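Local coordinates for protein histidine--tRNA ligase (Staphylococcus aureus, PDB 1QE0) that joins L-histidine to its cognate tRNA(His) at the expense of ATP, working as a homodimeric class II aminoacyl-tRNA synthetase, at residues A[269-274]-A[318-323]; A[158-163]-A[248-253]. All blocks are in the same frame, centred on the assembly; numbering follows the deposited sequence.

Interaction 1 of 2, residues A[269-274]-A[318-323]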
ATOM      1  N   LEU A 269      13.461   1.661  17.625  1.00 15.09           N
ATOM      2  CA  LEU A 269      14.576   1.638  16.681  1.00 13.79           C
ATOM      3  C   LEU A 269      14.895   3.098  16.536  1.00 19.42           C
ATOM      4  O   LEU A 269      13.981   3.930  16.411  1.00 20.28           O
ATOM      5  CB  LEU A 269      14.168   1.099  15.310  1.00  6.51           C
ATOM      6  CG  LEU A 269      15.245   0.334  14.523  1.00  8.01           C
ATOM      7  CD1 LEU A 269      14.866   0.140  13.110  1.00  3.08           C
ATOM      8  CD2 LEU A 269      16.535   1.036  14.550  1.00 10.39           C
ATOM      9  N   MET A 270      16.170   3.446  16.619  1.00 22.83           N
ATOM     10  CA  MET A 270      16.489   4.846  16.473  1.00 24.06           C
ATOM     11  C   MET A 270      17.608   5.162  15.511  1.00 23.35           C
ATOM     12  O   MET A 270      18.425   4.310  15.151  1.00 17.60           O
ATOM     13  CB  MET A 270      16.645   5.559  17.828  1.00 27.21           C
ATOM     14  CG  MET A 270      16.500   4.678  19.056  1.00 25.56           C
ATOM     15  SD  MET A 270      16.093   5.650  20.506  1.00 23.74           S
ATOM     16  CE  MET A 270      14.514   6.248  20.030  1.00 25.67           C
ATOM     17  N   MET A 271      17.484   6.368  14.974  1.00 28.66           N
ATOM     18  CA  MET A 271      18.372   6.934  13.988  1.00 31.43           C
ATOM     19  C   MET A 271      19.145   8.048  14.618  1.00 32.21           C
ATOM     20  O   MET A 271      18.582   8.971  15.237  1.00 27.26           O
ATOM     21  CB  MET A 271      17.519   7.485  12.831  1.00 39.52           C
ATOM     22  CG  MET A 271      18.110   8.604  11.956  1.00 40.32           C
ATOM     23  SD  MET A 271      18.872   8.031  10.410  1.00 45.37           S
ATOM     24  CE  MET A 271      18.130   6.461  10.202  1.00 46.15           C
ATOM     25  N   ASP A 272      20.450   7.907  14.513  1.00 36.26           N
ATOM     26  CA  ASP A 272      21.360   8.907  15.006  1.00 42.13           C
ATOM     27  C   ASP A 272      21.595   9.777  13.775  1.00 43.51           C
ATOM     28  O   ASP A 272      22.193   9.316  12.786  1.00 44.31           O
ATOM     29  CB  ASP A 272      22.693   8.266  15.428  1.00 46.53           C
ATOM     30  CG  ASP A 272      22.580   7.419  16.683  1.00 47.50           C
ATOM     31  OD1 ASP A 272      23.174   6.310  16.701  1.00 50.06           O
ATOM     32  OD2 ASP A 272      21.928   7.881  17.649  1.00 47.71           O
ATOM     33  N   ASN A 273      21.043  10.984  13.778  1.00 43.14           N
ATOM     34  CA  ASN A 273      21.260  11.883  12.657  1.00 45.48           C
ATOM     35  C   ASN A 273      21.238  13.339  13.091  1.00 45.90           C
ATOM     36  O   ASN A 273      20.182  13.883  13.398  1.00 47.12           O
ATOM     37  CB  ASN A 273      20.263  11.634  11.530  1.00 46.65           C
ATOM     38  CG  ASN A 273      20.735  12.211  10.209  1.00 46.52           C
ATOM     39  OD1 ASN A 273      20.799  13.443  10.053  1.00 46.81           O
ATOM     40  ND2 ASN A 273      21.097  11.332   9.258  1.00 35.54           N
ATOM     41  N   PRO A 274      22.415  13.999  13.068  1.00 47.09           N
ATOM     42  CA  PRO A 274      22.698  15.395  13.434  1.00 47.47           C
ATOM     43  C   PRO A 274      21.772  16.472  12.859  1.00 46.49           C
ATOM     44  O   PRO A 274      21.595  17.528  13.479  1.00 46.94           O
ATOM     45  CB  PRO A 274      24.153  15.583  12.975  1.00 47.71           C
ATOM     46  CG  PRO A 274      24.273  14.629  11.834  1.00 46.75           C
ATOM     47  CD  PRO A 274      23.604  13.410  12.427  1.00 48.85           C
ATOM     48  N   GLU A 318      16.353  10.695   3.330  1.00 20.41           N
ATOM     49  CA  GLU A 318      16.747  12.036   2.935  1.00 21.44           C
ATOM     50  C   GLU A 318      17.981  12.459   3.737  1.00 25.87           C
ATOM     51  O   GLU A 318      19.065  12.669   3.154  1.00 28.29           O
ATOM     52  CB  GLU A 318      15.612  13.005   3.234  1.00 22.46           C
ATOM     53  CG  GLU A 318      15.165  13.886   2.096  1.00 29.94           C
ATOM     54  CD  GLU A 318      14.173  14.937   2.583  1.00 41.63           C
ATOM     55  OE1 GLU A 318      14.622  15.975   3.136  1.00 48.42           O
ATOM     56  OE2 GLU A 318      12.942  14.716   2.454  1.00 43.56           O
ATOM     57  N   GLU A 319      17.824  12.546   5.065  1.00 22.86           N
ATOM     58  CA  GLU A 319      18.912  12.955   5.956  1.00 19.64           C
ATOM     59  C   GLU A 319      20.177  12.134   5.796  1.00 19.13           C
ATOM     60  O   GLU A 319      21.261  12.653   5.993  1.00 19.92           O
ATOM     61  CB  GLU A 319      18.485  12.910   7.420  1.00 22.33           C
ATOM     62  CG  GLU A 319      17.213  13.659   7.775  1.00 30.70           C
ATOM     63  CD  GLU A 319      17.301  15.164   7.609  1.00 35.44           C
ATOM     64  OE1 GLU A 319      18.060  15.636   6.743  1.00 44.92           O
ATOM     65  OE2 GLU A 319      16.578  15.889   8.329  1.00 36.90           O
ATOM     66  N   GLU A 320      20.031  10.844   5.505  1.00 18.61           N
ATOM     67  CA  GLU A 320      21.179   9.969   5.326  1.00 22.09           C
ATOM     68  C   GLU A 320      21.705  10.122   3.917  1.00 21.87           C
ATOM     69  O   GLU A 320      22.709   9.518   3.550  1.00 24.41           O
ATOM     70  CB  GLU A 320      20.805   8.507   5.584  1.00 29.98           C
ATOM     71  CG  GLU A 320      20.323   8.222   7.017  1.00 43.40           C
ATOM     72  CD  GLU A 320      21.396   7.627   7.948  1.00 44.88           C
ATOM     73  OE1 GLU A 320      21.824   6.460   7.709  1.00 42.15           O
ATOM     74  OE2 GLU A 320      21.773   8.329   8.926  1.00 43.72           O
ATOM     75  N   GLY A 321      21.009  10.916   3.120  1.00 21.36           N
ATOM     76  CA  GLY A 321      21.429  11.133   1.755  1.00 22.28           C
ATOM     77  C   GLY A 321      21.304   9.866   0.955  1.00 23.40           C
ATOM     78  O   GLY A 321      22.261   9.405   0.341  1.00 29.33           O
ATOM     79  N   ILE A 322      20.119   9.284   0.962  1.00 25.16           N
ATOM     80  CA  ILE A 322      19.901   8.056   0.209  1.00 27.25           C
ATOM     81  C   ILE A 322      18.884   8.250  -0.920  1.00 28.75           C
ATOM     82  O   ILE A 322      17.929   9.058  -0.824  1.00 22.35           O
ATOM     83  CB  ILE A 322      19.518   6.894   1.149  1.00 27.70           C
ATOM     84  CG1 ILE A 322      20.649   6.707   2.182  1.00 26.96           C
ATOM     85  CG2 ILE A 322      19.216   5.625   0.358  1.00 24.02           C
ATOM     86  CD1 ILE A 322      20.548   5.488   3.051  1.00 16.58           C
ATOM     87  N   GLU A 323      19.188   7.588  -2.033  1.00 31.81           N
ATOM     88  CA  GLU A 323      18.357   7.624  -3.229  1.00 34.04           C
ATOM     89  C   GLU A 323      17.830   6.216  -3.508  1.00 32.25           C
ATOM     90  O   GLU A 323      18.523   5.223  -3.290  1.00 32.60           O
ATOM     91  CB  GLU A 323      19.161   8.152  -4.417  1.00 36.14           C
TER
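The end of the strand at 269-272 and the loop entered at N273 face the C-terminus of the helix that ends at E319, with the CA atoms of N273 and E319 7.2 Å apart; positive phi at G321 closes that helix in a Schellman motif, with G321 N bonding back to the carbonyl O of E318. N273 carries the one hydrogen bond of the contact. Its CG stands anti to the backbone N (chi1 -161°), and ND2 reaches OE2 of E320 at 3.1 Å. The acceptor lies close to the amide plane and offers its anti lone pair, although the N-H...O angle of 146° leaves the bond somewhat bent and the carboxylate plane is turned 61° from the amide. On its way the amide crosses the side chain of E319, whose CB lies 3.5 Å from N273 OD1; that oxygen is itself held by the backbone N of N275. M271, bent at chi2 and chi3, meets E320 tip to tip, its SD 3.3 Å from OE2 of E320. The other carboxylate oxygen, OE1, accepts a hydrogen bond from the backbone N of K157. E320 is thus gripped at both oxygens by uncharged N-H groups, and no basic side chain takes part in either bond; such pairing would be consistent with a carboxylate fixed in orientation at the junction of helix end, strand end and the loop that carries K157.

Interaction 2 of 2, residues A[158-163]-A[248-253]; sequences HLKLVI and PYTEDP. Unlike the reference sequence in segment 248-253: T250 (reference Ile).
CG1 of I163 and CG of Y249 both stand in the crowded position between backbone N and carbonyl carbon (chi1 66° and 65°), and this brings the tip of I163 against the ring of Y249 near its CG-CD1 side: CD1 of I163 rests 3.7 Å from CD1 of Y249, the side chains crossing obliquely. V162 instead sets CG1 anti to its backbone N, which lays that methyl 3.4 Å from CB of D252, while its CG2 turns to CB of T250. T250 is a position where the deposited residue differs from the reference sequence; its OG1 makes a weak bond to the carbonyl O of L161. The backbones between them form a short parallel beta pairing, V162 with T250 and I163 with E251. T250 N donates to L161 O at 2.8 Å, and T250 O in turn receives I163 N at 2.8 Å. D252 N completes the series at I163 O, 3.0 Å away and nearly along the C=O axis. Each of the three acceptor carbonyls also meets a CA-H of the facing segment: Y249 CA at L161 O, V162 CA at T250 O and E251 CA at I163 O. Parallel pairing puts the V162 and T250 side chains on one face of the sheet and those of I163 and E251 on the other. On the latter face lies helix 231-245, which leads into 248-253: its Y235 and K239 pack on I163, and both also bind OE1 of E251. Across strand 159-165 from this pairing, strand 265-272 runs antiparallel, its F267 touching L161 and I163, and helix 137-153 adds M148 against L161.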
ATOM      1  N   HIS A 158      22.648   4.464  10.418  1.00 32.43           N
ATOM      2  CA  HIS A 158      23.020   4.830  11.785  1.00 35.43           C
ATOM      3  C   HIS A 158      21.895   4.520  12.755  1.00 36.49           C
ATOM      4  O   HIS A 158      21.471   5.350  13.569  1.00 37.48           O
ATOM      5  CB  HIS A 158      23.560   6.275  11.847  1.00 37.41           C
ATOM      6  CG  HIS A 158      24.906   6.433  11.187  1.00 41.55           C
ATOM      7  ND1 HIS A 158      25.674   5.357  10.778  1.00 43.03           N
ATOM      8  CD2 HIS A 158      25.642   7.535  10.899  1.00 38.70           C
ATOM      9  CE1 HIS A 158      26.817   5.786  10.274  1.00 37.77           C
ATOM     10  NE2 HIS A 158      26.820   7.104  10.339  1.00 39.81           N
ATOM     11  N   LEU A 159      21.407   3.287  12.610  1.00 36.52           N
ATOM     12  CA  LEU A 159      20.309   2.735  13.404  1.00 31.93           C
ATOM     13  C   LEU A 159      20.806   2.304  14.768  1.00 29.47           C
ATOM     14  O   LEU A 159      21.982   1.995  14.938  1.00 32.36           O
ATOM     15  CB  LEU A 159      19.673   1.534  12.685  1.00 27.95           C
ATOM     16  CG  LEU A 159      18.601   1.816  11.641  1.00 21.29           C
ATOM     17  CD1 LEU A 159      18.376   3.310  11.540  1.00 15.61           C
ATOM     18  CD2 LEU A 159      19.016   1.204  10.321  1.00 23.65           C
ATOM     19  N   LYS A 160      19.887   2.206  15.713  1.00 26.27           N
ATOM     20  CA  LYS A 160      20.236   1.842  17.070  1.00 24.13           C
ATOM     21  C   LYS A 160      18.981   1.322  17.759  1.00 21.16           C
ATOM     22  O   LYS A 160      18.044   2.079  18.034  1.00 18.58           O
ATOM     23  CB  LYS A 160      20.850   3.092  17.716  1.00 29.57           C
ATOM     24  CG  LYS A 160      20.510   3.463  19.132  1.00 31.92           C
ATOM     25  CD  LYS A 160      20.743   4.970  19.235  1.00 34.51           C
ATOM     26  CE  LYS A 160      21.947   5.381  20.079  1.00 41.01           C
ATOM     27  NZ  LYS A 160      23.293   5.116  19.488  1.00 37.03           N
ATOM     28  N   LEU A 161      18.934  -0.003  17.889  1.00 19.47           N
ATOM     29  CA  LEU A 161      17.809  -0.720  18.499  1.00 19.00           C
ATOM     30  C   LEU A 161      17.935  -0.670  20.014  1.00 14.24           C
ATOM     31  O   LEU A 161      18.953  -1.021  20.569  1.00 14.10           O
ATOM     32  CB  LEU A 161      17.761  -2.174  17.976  1.00 19.95           C
ATOM     33  CG  LEU A 161      16.763  -3.272  18.389  1.00 20.09           C
ATOM     34  CD1 LEU A 161      15.835  -2.796  19.462  1.00 28.36           C
ATOM     35  CD2 LEU A 161      15.965  -3.744  17.204  1.00 20.93           C
ATOM     36  N   VAL A 162      16.870  -0.242  20.664  1.00 12.24           N
ATOM     37  CA  VAL A 162      16.815  -0.103  22.093  1.00  9.64           C
ATOM     38  C   VAL A 162      15.649  -0.937  22.609  1.00 14.56           C
ATOM     39  O   VAL A 162      14.513  -0.763  22.169  1.00 17.38           O
ATOM     40  CB  VAL A 162      16.600   1.359  22.433  1.00  7.87           C
ATOM     41  CG1 VAL A 162      16.530   1.556  23.909  1.00  9.10           C
ATOM     42  CG2 VAL A 162      17.702   2.193  21.820  1.00  2.60           C
ATOM     43  N   ILE A 163      15.938  -1.842  23.546  1.00 18.59           N
ATOM     44  CA  ILE A 163      14.935  -2.743  24.128  1.00 13.74           C
ATOM     45  C   ILE A 163      14.894  -2.666  25.653  1.00 14.57           C
ATOM     46  O   ILE A 163      15.781  -2.111  26.276  1.00 17.05           O
ATOM     47  CB  ILE A 163      15.222  -4.199  23.754  1.00  7.07           C
ATOM     48  CG1 ILE A 163      16.518  -4.641  24.389  1.00  3.25           C
ATOM     49  CG2 ILE A 163      15.365  -4.359  22.247  1.00  5.04           C
ATOM     50  CD1 ILE A 163      16.843  -6.081  24.092  1.00  2.14           C
ATOM     51  N   PRO A 248      22.616  -5.978  17.183  1.00 13.78           N
ATOM     52  CA  PRO A 248      23.079  -5.186  18.312  1.00 14.95           C
ATOM     53  C   PRO A 248      21.894  -4.464  18.923  1.00 16.08           C
ATOM     54  O   PRO A 248      20.971  -4.093  18.192  1.00 21.91           O
ATOM     55  CB  PRO A 248      24.050  -4.206  17.651  1.00 17.39           C
ATOM     56  CG  PRO A 248      24.407  -4.844  16.338  1.00 16.37           C
ATOM     57  CD  PRO A 248      23.082  -5.388  15.923  1.00 16.10           C
ATOM     58  N   TYR A 249      21.937  -4.247  20.241  1.00 10.74           N
ATOM     59  CA  TYR A 249      20.862  -3.593  20.954  1.00  8.36           C
ATOM     60  C   TYR A 249      21.353  -2.883  22.205  1.00 11.80           C
ATOM     61  O   TYR A 249      22.349  -3.267  22.818  1.00 16.95           O
ATOM     62  CB  TYR A 249      19.847  -4.628  21.382  1.00  9.37           C
ATOM     63  CG  TYR A 249      20.409  -5.585  22.373  1.00  6.93           C
ATOM     64  CD1 TYR A 249      20.405  -5.282  23.723  1.00 12.21           C
ATOM     65  CD2 TYR A 249      20.960  -6.791  21.965  1.00 12.34           C
ATOM     66  CE1 TYR A 249      20.937  -6.151  24.659  1.00 17.23           C
ATOM     67  CE2 TYR A 249      21.498  -7.681  22.894  1.00 20.36           C
ATOM     68  CZ  TYR A 249      21.482  -7.353  24.246  1.00 20.71           C
ATOM     69  OH  TYR A 249      21.991  -8.224  25.189  1.00 26.90           O
ATOM     70  N   THR A 250      20.570  -1.916  22.645  1.00 13.74           N
ATOM     71  CA  THR A 250      20.891  -1.149  23.821  1.00 13.97           C
ATOM     72  C   THR A 250      19.724  -1.372  24.777  1.00 12.55           C
ATOM     73  O   THR A 250      18.561  -1.246  24.397  1.00 14.36           O
ATOM     74  CB  THR A 250      21.020   0.394  23.497  1.00 19.97           C
ATOM     75  OG1 THR A 250      21.545   0.599  22.174  1.00 21.84           O
ATOM     76  CG2 THR A 250      21.970   1.070  24.483  1.00 16.20           C
ATOM     77  N   GLU A 251      20.034  -1.748  26.010  1.00  9.19           N
ATOM     78  CA  GLU A 251      18.997  -1.950  27.007  1.00 10.04           C
ATOM     79  C   GLU A 251      18.708  -0.641  27.725  1.00  8.05           C
ATOM     80  O   GLU A 251      19.532  -0.132  28.437  1.00  9.15           O
ATOM     81  CB  GLU A 251      19.450  -2.981  28.011  1.00  6.45           C
ATOM     82  CG  GLU A 251      19.996  -4.213  27.369  1.00 16.99           C
ATOM     83  CD  GLU A 251      20.198  -5.316  28.362  1.00 20.50           C
ATOM     84  OE1 GLU A 251      19.304  -5.521  29.208  1.00 25.96           O
ATOM     85  OE2 GLU A 251      21.245  -5.981  28.307  1.00 24.27           O
ATOM     86  N   ASP A 252      17.548  -0.069  27.537  1.00  8.60           N
ATOM     87  CA  ASP A 252      17.285   1.169  28.215  1.00 13.14           C
ATOM     88  C   ASP A 252      16.259   0.896  29.262  1.00 18.39           C
ATOM     89  O   ASP A 252      15.067   1.025  29.008  1.00 24.07           O
ATOM     90  CB  ASP A 252      16.763   2.204  27.225  1.00 17.85           C
ATOM     91  CG  ASP A 252      16.373   3.526  27.875  1.00 17.36           C
ATOM     92  OD1 ASP A 252      16.561   3.725  29.097  1.00 14.17           O
ATOM     93  OD2 ASP A 252      15.863   4.378  27.125  1.00 23.85           O
ATOM     94  N   PRO A 253      16.702   0.593  30.484  1.00 20.93           N
ATOM     95  CA  PRO A 253      15.833   0.298  31.628  1.00 17.68           C
ATOM     96  C   PRO A 253      14.646   1.226  31.730  1.00 19.84           C
ATOM     97  O   PRO A 253      13.591   0.803  32.151  1.00 22.57           O
ATOM     98  CB  PRO A 253      16.760   0.497  32.806  1.00 13.66           C
ATOM     99  CG  PRO A 253      18.043   0.013  32.272  1.00 20.05           C
ATOM    100  CD  PRO A 253      18.111   0.652  30.904  1.00 21.07           C
TER

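In the fold
Interactions 1 and 2 meet where the neighbouring strands 265-272 and 159-165 pair antiparallel; on its other side 159-165 pairs in parallel with 250-251, all within the sheet of the class II catalytic domain. M270 N lies 2.7 Å from K160 O and D272 N 2.9 Å from H158 O, both probable hydrogen bonds, and L159 packs on M271 between them. A salt bridge from K160 of interaction 2 to D272 of interaction 1 also joins the two contacts. Each is partly buried, but the chemistry differs. Interaction 2 is main-chain pairing that extends the sheet, with three buried residues from 158-163 facing a more exposed partner. Interaction 1 buries half the area and depends on side chains, joining a strand end to a helix end.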